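Local coordinates for Poly(A) ribonuclease pop2 (Schizosaccharomyces pombe, PDB 3G0Z), which removes the poly(A) tails of mRNAs as the catalytic 3'-exoribonuclease of the CCR4-NOT complex, releasing 5'-AMP with the help of divalent metal ions, at residues P46-D51 and V162-F167; G89-D94 and S240-T245. One frame throughout, in Å; residues are numbered along the deposited sequence.

Contact 1 of 2, residues P46-D51 and V162-F167. With ZN (zinc ion), chain B.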
loop_
_atom_site.group_PDB
_atom_site.type_symbol
_atom_site.label_atom_id
_atom_site.label_comp_id
_atom_site.label_asym_id
_atom_site.label_seq_id
_atom_site.Cartn_x
_atom_site.Cartn_y
_atom_site.Cartn_z
ATOM N N PRO A 46 7.444 -4.125 13.965
ATOM C CA PRO A 46 6.711 -2.855 13.975
ATOM C C PRO A 46 6.838 -2.073 12.683
ATOM O O PRO A 46 6.337 -0.956 12.617
ATOM C CB PRO A 46 7.389 -2.057 15.104
ATOM C CG PRO A 46 8.467 -2.946 15.679
ATOM C CD PRO A 46 8.719 -4.034 14.694
ATOM N N VAL A 47 7.527 -2.616 11.688
ATOM C CA VAL A 47 7.626 -1.943 10.394
ATOM C C VAL A 47 6.673 -2.603 9.389
ATOM O O VAL A 47 6.823 -3.781 9.058
ATOM C CB VAL A 47 9.070 -1.953 9.869
ATOM C CG1 VAL A 47 9.163 -1.273 8.501
ATOM C CG2 VAL A 47 9.995 -1.268 10.889
ATOM N N VAL A 48 5.684 -1.845 8.922
ATOM C CA VAL A 48 4.681 -2.367 7.986
ATOM C C VAL A 48 4.945 -1.831 6.584
ATOM O O VAL A 48 4.938 -0.620 6.371
ATOM C CB VAL A 48 3.234 -1.980 8.409
ATOM C CG1 VAL A 48 2.210 -2.581 7.458
ATOM C CG2 VAL A 48 2.953 -2.428 9.851
ATOM N N SER A 49 5.175 -2.726 5.632
ATOM C CA SER A 49 5.277 -2.322 4.231
ATOM C C SER A 49 3.994 -2.667 3.496
ATOM O O SER A 49 3.467 -3.776 3.609
ATOM C CB SER A 49 6.484 -2.977 3.543
ATOM O OG SER A 49 7.682 -2.585 4.192
ATOM N N MET A 50 3.486 -1.715 2.736
ATOM C CA MET A 50 2.222 -1.937 2.074
ATOM C C MET A 50 2.272 -1.681 0.570
ATOM O O MET A 50 3.017 -0.835 0.088
ATOM C CB MET A 50 1.144 -1.063 2.681
ATOM C CG MET A 50 -0.108 -1.052 1.815
ATOM S SD MET A 50 -1.341 0.119 2.364
ATOM C CE MET A 50 -0.341 1.527 2.812
ATOM N N ASP A 51 1.446 -2.425 -0.152
ATOM C CA ASP A 51 1.192 -2.154 -1.541
ATOM C C ASP A 51 -0.297 -2.430 -1.841
ATOM O O ASP A 51 -0.959 -3.161 -1.089
ATOM C CB ASP A 51 2.071 -3.033 -2.401
ATOM C CG ASP A 51 1.807 -2.821 -3.859
ATOM O OD1 ASP A 51 2.166 -1.739 -4.349
ATOM O OD2 ASP A 51 1.204 -3.710 -4.493
ATOM N N VAL A 162 4.662 2.398 15.243
ATOM C CA VAL A 162 4.662 1.598 14.009
ATOM C C VAL A 162 5.112 2.446 12.826
ATOM O O VAL A 162 4.722 3.609 12.710
ATOM C CB VAL A 162 3.249 1.009 13.726
ATOM C CG1 VAL A 162 3.184 0.358 12.331
ATOM C CG2 VAL A 162 2.879 0.003 14.801
ATOM N N THR A 163 5.946 1.880 11.964
ATOM C CA THR A 163 6.397 2.584 10.766
ATOM C C THR A 163 5.712 2.001 9.527
ATOM O O THR A 163 5.755 0.792 9.293
ATOM C CB THR A 163 7.938 2.515 10.608
ATOM O OG1 THR A 163 8.568 3.048 11.779
ATOM C CG2 THR A 163 8.417 3.332 9.395
ATOM N N TRP A 164 5.052 2.844 8.748
ATOM C CA TRP A 164 4.499 2.386 7.473
ATOM C C TRP A 164 5.420 2.776 6.310
ATOM O O TRP A 164 5.909 3.912 6.252
ATOM C CB TRP A 164 3.099 2.959 7.245
ATOM C CG TRP A 164 1.995 2.279 8.025
ATOM C CD1 TRP A 164 1.727 2.425 9.356
ATOM C CD2 TRP A 164 1.024 1.362 7.522
ATOM N NE1 TRP A 164 0.649 1.669 9.707
ATOM C CE2 TRP A 164 0.190 1.008 8.602
ATOM C CE3 TRP A 164 0.760 0.820 6.263
ATOM C CZ2 TRP A 164 -0.875 0.113 8.468
ATOM C CZ3 TRP A 164 -0.314 -0.052 6.123
ATOM C CH2 TRP A 164 -1.114 -0.402 7.225
ATOM N N ILE A 165 5.649 1.837 5.391
ATOM C CA ILE A 165 6.476 2.073 4.211
ATOM C C ILE A 165 5.666 1.775 2.947
ATOM O O ILE A 165 4.971 0.772 2.880
ATOM C CB ILE A 165 7.702 1.147 4.185
ATOM C CG1 ILE A 165 8.310 1.002 5.572
ATOM C CG2 ILE A 165 8.746 1.700 3.261
ATOM C CD1 ILE A 165 8.963 2.249 6.042
ATOM N N THR A 166 5.777 2.636 1.939
ATOM C CA THR A 166 5.025 2.462 0.703
ATOM C C THR A 166 5.836 3.066 -0.433
ATOM O O THR A 166 6.537 4.052 -0.234
ATOM C CB THR A 166 3.691 3.224 0.744
ATOM O OG1 THR A 166 3.959 4.631 0.839
ATOM C CG2 THR A 166 2.859 2.822 1.938
ATOM N N PHE A 167 5.739 2.477 -1.618
ATOM C CA PHE A 167 6.270 3.092 -2.828
ATOM C C PHE A 167 5.104 3.854 -3.434
ATOM O O PHE A 167 3.988 3.345 -3.471
ATOM C CB PHE A 167 6.747 2.008 -3.790
ATOM C CG PHE A 167 7.653 2.506 -4.872
ATOM C CD1 PHE A 167 9.015 2.607 -4.655
ATOM C CD2 PHE A 167 7.144 2.842 -6.119
ATOM C CE1 PHE A 167 9.864 3.055 -5.656
ATOM C CE2 PHE A 167 7.982 3.293 -7.131
ATOM C CZ PHE A 167 9.349 3.397 -6.899
HETATM ZN ZN ZN B . 1.339 -3.511 -6.730
HETATM O O HOH W 1 4.654 -0.091 -1.976
HETATM O O HOH W 2 1.318 -1.006 -6.952
#
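With chi1 at -178°, V48 places CG1 opposite its own N and over one face of the W164 indole, 3.8 Å from the centroid of the six-membered ring: a CH-pi contact, offset toward the rim. M50 leaves the strand extended and bends only at its last torsion (chi3 41°), bringing CE to 3.7 Å from W164 CZ3 and 3.6 Å from T166 CG2, with SD in an oblique Met-aromatic contact. The other branch of V48, CG2, meets V162 CG1. On the opposite face of the sheet V47 CG1 packs against I165 CG1.

Between these faces run two parallel strands of the central mixed sheet of the RNase H-like nuclease domain. T163 N donates to P46 O, V48 N to T163 O at 2.7 Å, I165 N to V48 O and M50 N to I165 O, so V48 turns both N-H and carbonyl toward the same neighbouring strand. Beyond these bonds the strands part, and a water links M50 O to F167 N. There D51, a catalytic metal ligand, holds the zinc ion through OD2 at 2.2 Å, while OD1 accepts from the metal-bound water.

Strand 87-93 flanks 47-53 on its other edge, and 203-205 flanks 163-166. Helix 169-181 covers the face of M50 and W164, and helix 238-257 touches V47 and S49 on the other.

Contact 2 of 2, residues G89-D94 and S240-T245; sequences GLALSD and SDALLT. With ZN (zinc ion), chain B.
A242 and A91 have the most surface buried here, with G89 third. The axes of helix 240-245 and strand 89-93 approach to 6.7 Å, a closeness consistent with such small residues at the interface. The methyl of A242 points at the strand and comes down on the backbone of G89, with CB 3.5 Å from G89 O and close to the carbonyl carbon as well. G89 has no side chain, and the methyl packs directly on its backbone. A91 points its methyl back at the helix. Its CB sits 3.9 Å from L243 CA, equally near A242 O, and 4.3 Å from A242 CB, so it rests on the helix backbone between two successive residues; L243 adds a looser touch through CD1. The contact is purely van der Waals, helix-on-sheet packing within the RNase H-like domain.

One residue before A242, D241 holds CG anti to its carbonyl carbon and beside its N (chi1 -68°), which carries the carboxylate to the zinc ion, bound through OD2 at 2.5 Å. OD1 is in a salt bridge with R231, which probably helps fix the carboxylate. D241 belongs with D51, E53 and D172 to the acidic set of a DEDD-type nuclease. Its carbonyl is gripped twice, by T245 N and by T245 OG1 at 2.7 Å, from opposite faces of its plane.

Strand 87-93 lies between 47-53 and 105-109 in the sheet, and A242 also touches D51 and T105 on those two strands. Helix 220-226 packs against L244 and T245 of helix 238-257.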
loop_
_atom_site.group_PDB
_atom_site.type_symbol
_atom_site.label_atom_id
_atom_site.label_comp_id
_atom_site.label_asym_id
_atom_site.label_seq_id
_atom_site.Cartn_x
_atom_site.Cartn_y
_atom_site.Cartn_z
ATOM N N GLY A 89 -1.496 -5.653 0.130
ATOM C CA GLY A 89 -0.439 -6.474 0.689
ATOM C C GLY A 89 0.162 -5.789 1.902
ATOM O O GLY A 89 0.454 -4.586 1.880
ATOM N N LEU A 90 0.317 -6.540 2.981
ATOM C CA LEU A 90 1.052 -6.034 4.136
ATOM C C LEU A 90 2.196 -6.973 4.491
ATOM O O LEU A 90 1.976 -8.161 4.749
ATOM C CB LEU A 90 0.134 -5.865 5.336
ATOM C CG LEU A 90 -1.087 -4.949 5.226
ATOM C CD1 LEU A 90 -1.921 -5.062 6.499
ATOM C CD2 LEU A 90 -0.652 -3.499 4.990
ATOM N N ALA A 91 3.413 -6.442 4.504
ATOM C CA ALA A 91 4.580 -7.221 4.934
ATOM C C ALA A 91 5.179 -6.631 6.214
ATOM O O ALA A 91 5.523 -5.455 6.249
ATOM C CB ALA A 91 5.625 -7.254 3.826
ATOM N N LEU A 92 5.301 -7.444 7.261
ATOM C CA LEU A 92 5.847 -6.977 8.536
ATOM C C LEU A 92 7.328 -7.289 8.633
ATOM O O LEU A 92 7.784 -8.337 8.152
ATOM C CB LEU A 92 5.121 -7.662 9.694
ATOM C CG LEU A 92 3.862 -7.028 10.285
ATOM C CD1 LEU A 92 2.880 -6.578 9.222
ATOM C CD2 LEU A 92 3.200 -8.014 11.247
ATOM N N SER A 93 8.080 -6.381 9.253
ATOM C CA SER A 93 9.495 -6.606 9.545
ATOM C C SER A 93 9.824 -6.028 10.903
ATOM O O SER A 93 9.154 -5.089 11.359
ATOM C CB SER A 93 10.380 -5.902 8.507
ATOM O OG SER A 93 9.863 -6.077 7.195
ATOM N N ASP A 94 10.873 -6.547 11.535
ATOM C CA ASP A 94 11.425 -5.856 12.692
ATOM C C ASP A 94 12.305 -4.708 12.192
ATOM O O ASP A 94 12.424 -4.496 10.983
ATOM C CB ASP A 94 12.155 -6.803 13.669
ATOM C CG ASP A 94 13.449 -7.377 13.103
ATOM O OD1 ASP A 94 14.034 -6.766 12.184
ATOM O OD2 ASP A 94 13.885 -8.453 13.586
ATOM N N SER A 240 3.270 -9.757 -2.957
ATOM C CA SER A 240 4.644 -9.806 -3.462
ATOM C C SER A 240 5.279 -8.414 -3.539
ATOM O O SER A 240 6.419 -8.214 -3.130
ATOM C CB SER A 240 4.668 -10.470 -4.845
ATOM O OG SER A 240 5.995 -10.627 -5.305
ATOM N N ASP A 241 4.537 -7.452 -4.070
ATOM C CA ASP A 241 5.033 -6.089 -4.174
ATOM C C ASP A 241 5.281 -5.483 -2.788
ATOM O O ASP A 241 6.217 -4.707 -2.604
ATOM C CB ASP A 241 4.065 -5.220 -4.966
ATOM C CG ASP A 241 3.996 -5.613 -6.443
ATOM O OD1 ASP A 241 4.954 -6.223 -6.948
ATOM O OD2 ASP A 241 2.972 -5.319 -7.091
ATOM N N ALA A 242 4.463 -5.840 -1.804
ATOM C CA ALA A 242 4.680 -5.290 -0.463
ATOM C C ALA A 242 5.987 -5.831 0.138
ATOM O O ALA A 242 6.749 -5.105 0.776
ATOM C CB ALA A 242 3.511 -5.584 0.431
ATOM N N LEU A 243 6.232 -7.114 -0.071
ATOM C CA LEU A 243 7.469 -7.741 0.380
ATOM C C LEU A 243 8.687 -7.090 -0.272
ATOM O O LEU A 243 9.687 -6.779 0.384
ATOM C CB LEU A 243 7.434 -9.242 0.064
ATOM C CG LEU A 243 8.641 -10.026 0.586
ATOM C CD1 LEU A 243 8.945 -9.646 2.038
ATOM C CD2 LEU A 243 8.407 -11.526 0.447
ATOM N N LEU A 244 8.589 -6.876 -1.574
ATOM C CA LEU A 244 9.668 -6.282 -2.340
ATOM C C LEU A 244 9.956 -4.875 -1.833
ATOM O O LEU A 244 11.108 -4.445 -1.757
ATOM C CB LEU A 244 9.297 -6.244 -3.825
ATOM C CG LEU A 244 10.457 -5.897 -4.758
ATOM C CD1 LEU A 244 11.615 -6.854 -4.538
ATOM C CD2 LEU A 244 10.009 -5.904 -6.216
ATOM N N THR A 245 8.893 -4.165 -1.483
ATOM C CA THR A 245 9.003 -2.808 -0.963
ATOM C C THR A 245 9.783 -2.816 0.357
ATOM O O THR A 245 10.704 -2.030 0.545
ATOM C CB THR A 245 7.608 -2.181 -0.766
ATOM O OG1 THR A 245 6.936 -2.134 -2.032
ATOM C CG2 THR A 245 7.713 -0.769 -0.219
HETATM ZN ZN ZN B . 1.339 -3.511 -6.730
HETATM O O HOH W 2 1.318 -1.006 -6.952
#

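In the fold
The two contacts have centres about 7 Å apart and share one mixed sheet, where strands 47-53 and 87-93 are neighbours. Contact 1 joins two parallel strands within it; contact 2 lays helix 238-257 on one face. Backbone pairs S49 O to A91 N and D51 O to G89 N, probable hydrogen bonds, stitch them together. Along the chain the segments alternate, 46-51, 89-94, 162-167, 240-245, so the site is built from distant parts of the sequence. Together they bring D51 from the sheet and D241 from the helix to the same zinc ion; E53, also on strand 47-53, is a further known zinc ligand. The arrangement is consistent with the RNase H-like fold of the CAF1 nucleases.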